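Beta-lactamase (Nostoc sp., PDB 6NHS) probably hydrolyses the beta-lactam ring of penicillin-type antibiotics, as a class D serine beta-lactamase of the penicillin-binding transpeptidase family. Local coordinates at residues Ile39-Asn44 with Asn226-Ala231. Residues are numbered along the deposited sequence; the frame is centred on the assembly and turned at random.
Sequences IYDRNN and NVYFFA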
loop_
_atom_site.group_PDB
_atom_site.type_symbol
_atom_site.label_atom_id
_atom_site.label_comp_id
_atom_site.label_asym_id
_atom_site.label_seq_id
_atom_site.Cartn_x
_atom_site.Cartn_y
_atom_site.Cartn_z
ATOM N N ILE A 39 7.335 2.713 12.113
ATOM C CA ILE A 39 8.496 2.931 11.256
ATOM C C ILE A 39 9.571 1.932 11.656
ATOM O O ILE A 39 9.839 1.748 12.849
ATOM C CB ILE A 39 9.014 4.379 11.348
ATOM C CG1 ILE A 39 7.935 5.359 10.880
ATOM C CG2 ILE A 39 10.254 4.560 10.486
ATOM C CD1 ILE A 39 8.306 6.811 11.086
ATOM N N TYR A 40 10.167 1.270 10.666
ATOM C CA TYR A 40 11.191 0.260 10.907
ATOM C C TYR A 40 12.495 0.691 10.251
ATOM O O TYR A 40 12.560 0.840 9.023
ATOM C CB TYR A 40 10.754 -1.111 10.387
ATOM C CG TYR A 40 11.797 -2.183 10.595
ATOM C CD1 TYR A 40 12.160 -2.579 11.873
ATOM C CD2 TYR A 40 12.418 -2.800 9.515
ATOM C CE1 TYR A 40 13.116 -3.554 12.079
ATOM C CE2 TYR A 40 13.376 -3.780 9.708
ATOM C CZ TYR A 40 13.718 -4.151 10.996
ATOM O OH TYR A 40 14.664 -5.126 11.211
ATOM N N ASP A 41 13.524 0.876 11.075
ATOM C CA ASP A 41 14.872 1.233 10.637
ATOM C C ASP A 41 15.597 -0.056 10.262
ATOM O O ASP A 41 15.908 -0.876 11.133
ATOM C CB ASP A 41 15.579 1.989 11.765
ATOM C CG ASP A 41 17.024 2.367 11.450
ATOM O OD1 ASP A 41 17.706 1.706 10.639
ATOM O OD2 ASP A 41 17.495 3.342 12.068
ATOM N N ARG A 42 15.873 -0.237 8.966
ATOM C CA ARG A 42 16.421 -1.512 8.507
ATOM C C ARG A 42 17.825 -1.749 9.045
ATOM O O ARG A 42 18.119 -2.826 9.580
ATOM C CB ARG A 42 16.433 -1.578 6.983
ATOM C CG ARG A 42 16.909 -2.932 6.480
ATOM C CD ARG A 42 17.374 -2.871 5.043
ATOM N NE ARG A 42 18.580 -2.065 4.895
ATOM C CZ ARG A 42 19.128 -1.761 3.723
ATOM N NH1 ARG A 42 20.227 -1.017 3.672
ATOM N NH2 ARG A 42 18.570 -2.199 2.601
ATOM N N ASN A 43 18.712 -0.756 8.899
ATOM C CA ASN A 43 20.109 -0.938 9.284
ATOM C C ASN A 43 20.248 -1.220 10.774
ATOM O O ASN A 43 21.106 -2.011 11.188
ATOM C CB ASN A 43 20.926 0.299 8.903
ATOM C CG ASN A 43 21.148 0.423 7.398
ATOM O OD1 ASN A 43 20.656 -0.387 6.614
ATOM N ND2 ASN A 43 21.884 1.450 6.994
ATOM N N ASN A 44 19.431 -0.572 11.600
ATOM C CA ASN A 44 19.526 -0.714 13.046
ATOM C C ASN A 44 18.518 -1.701 13.622
ATOM O O ASN A 44 18.548 -1.955 14.832
ATOM C CB ASN A 44 19.359 0.652 13.714
ATOM C CG ASN A 44 20.453 1.618 13.315
ATOM O OD1 ASN A 44 21.633 1.283 13.373
ATOM N ND2 ASN A 44 20.067 2.813 12.877
ATOM N N ASN A 226 20.203 4.081 4.266
ATOM C CA ASN A 226 19.334 3.279 5.111
ATOM C C ASN A 226 17.974 3.188 4.433
ATOM O O ASN A 226 17.689 3.903 3.466
ATOM C CB ASN A 226 19.205 3.894 6.515
ATOM C CG ASN A 226 18.851 2.867 7.585
ATOM O OD1 ASN A 226 18.456 1.743 7.285
ATOM N ND2 ASN A 226 18.986 3.262 8.842
ATOM N N VAL A 227 17.133 2.292 4.932
ATOM C CA VAL A 227 15.760 2.163 4.460
ATOM C C VAL A 227 14.846 2.213 5.672
ATOM O O VAL A 227 15.043 1.461 6.634
ATOM C CB VAL A 227 15.533 0.859 3.669
ATOM C CG1 VAL A 227 14.076 0.754 3.222
ATOM C CG2 VAL A 227 16.475 0.785 2.475
ATOM N N TYR A 228 13.858 3.097 5.633
ATOM C CA TYR A 228 12.887 3.244 6.708
ATOM C C TYR A 228 11.522 2.827 6.171
ATOM O O TYR A 228 10.896 3.566 5.403
ATOM C CB TYR A 228 12.873 4.679 7.232
ATOM C CG TYR A 228 14.244 5.162 7.642
ATOM C CD1 TYR A 228 15.084 5.793 6.730
ATOM C CD2 TYR A 228 14.711 4.965 8.934
ATOM C CE1 TYR A 228 16.344 6.228 7.104
ATOM C CE2 TYR A 228 15.970 5.396 9.318
ATOM C CZ TYR A 228 16.781 6.029 8.397
ATOM O OH TYR A 228 18.035 6.454 8.768
ATOM N N PHE A 229 11.083 1.635 6.555
ATOM C CA PHE A 229 9.752 1.158 6.203
ATOM C C PHE A 229 8.726 1.806 7.121
ATOM O O PHE A 229 8.980 1.994 8.313
ATOM C CB PHE A 229 9.686 -0.368 6.317
ATOM C CG PHE A 229 10.682 -1.077 5.439
ATOM C CD1 PHE A 229 10.352 -1.426 4.132
ATOM C CD2 PHE A 229 11.953 -1.383 5.909
ATOM C CE1 PHE A 229 11.272 -2.072 3.307
ATOM C CE2 PHE A 229 12.880 -2.031 5.095
ATOM C CZ PHE A 229 12.540 -2.370 3.785
ATOM N N PHE A 230 7.567 2.159 6.565
ATOM C CA PHE A 230 6.539 2.823 7.354
ATOM C C PHE A 230 5.156 2.306 6.985
ATOM O O PHE A 230 4.906 1.871 5.857
ATOM C CB PHE A 230 6.582 4.351 7.187
ATOM C CG PHE A 230 6.354 4.819 5.771
ATOM C CD1 PHE A 230 5.071 5.007 5.283
ATOM C CD2 PHE A 230 7.428 5.088 4.935
ATOM C CE1 PHE A 230 4.858 5.440 3.980
ATOM C CE2 PHE A 230 7.219 5.526 3.624
ATOM C CZ PHE A 230 5.935 5.699 3.153
ATOM N N ALA A 231 4.254 2.371 7.963
ATOM C CA ALA A 231 2.841 2.073 7.771
ATOM C C ALA A 231 2.050 3.024 8.652
ATOM O O ALA A 231 2.195 3.004 9.882
ATOM C CB ALA A 231 2.510 0.614 8.118
#
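Asn-226 uses both ends of its amide to tie strand 226-231 to the end of strand 39-41 and the turn that follows it. Its ND2 donates to Asp-41 OD1 at 2.7 Å, meeting that oxygen from above the carboxylate plane, with the two planar groups 61° apart. Asn-44 N reaches Asp-41 OD1 from the opposite face at 3.0 Å, which makes an Asx motif, while Asn-44 ND2 bonds Asp-41 OD2; these three bonds restrain the rotation of the carboxylate. On the other end of the amide, Asn-226 OD1 accepts from Asn-43 N at 3.0 Å and, from the opposite face, from Val-227 N. The Asn-43 amide comes tip to tip with that of Asn-226 and stacks on it, the planes 16° apart; its ND2 bonds Asn-225 O. Asn-43 OD1 is gripped side-on by Arg-42 NE and NH1, nearly in the guanidinium plane. With its chain bent at chi3 (67°), Arg-42 brings NH2 to 3.6 Å from Val-227 CG2, which lies over one guanidinium face near the rim.

The pairing is regular antiparallel: Tyr-40 N bonds Phe-229 O at 2.7 Å, Phe-229 N returns a bond to Tyr-40 O, and Arg-42 N to Val-227 O (3.0 Å) carries the ladder into the turn. The Tyr-40 and Phe-229 side chains run alongside each other, Phe-229 CD2 meeting the edge of the Tyr-40 ring, 3.9 Å from Tyr-40 CD2. On the other face, Asp-41 lies beside the Tyr-228 ring, and Ile-39 CG1 packs against Phe-230 CB at 4.1 Å.

In this beta-lactamase/transpeptidase fold, the sheet's first strand (35-41) thus adjoins its last (226-236), flanked by strands 46-50 and 213-223. Helix 161-172 packs on the Tyr-40 and Phe-229 face through Ile-165, whereas helix 239-255 covers the opposite face, with Leu-253 on Ile-39 and Thr-249 on Phe-230.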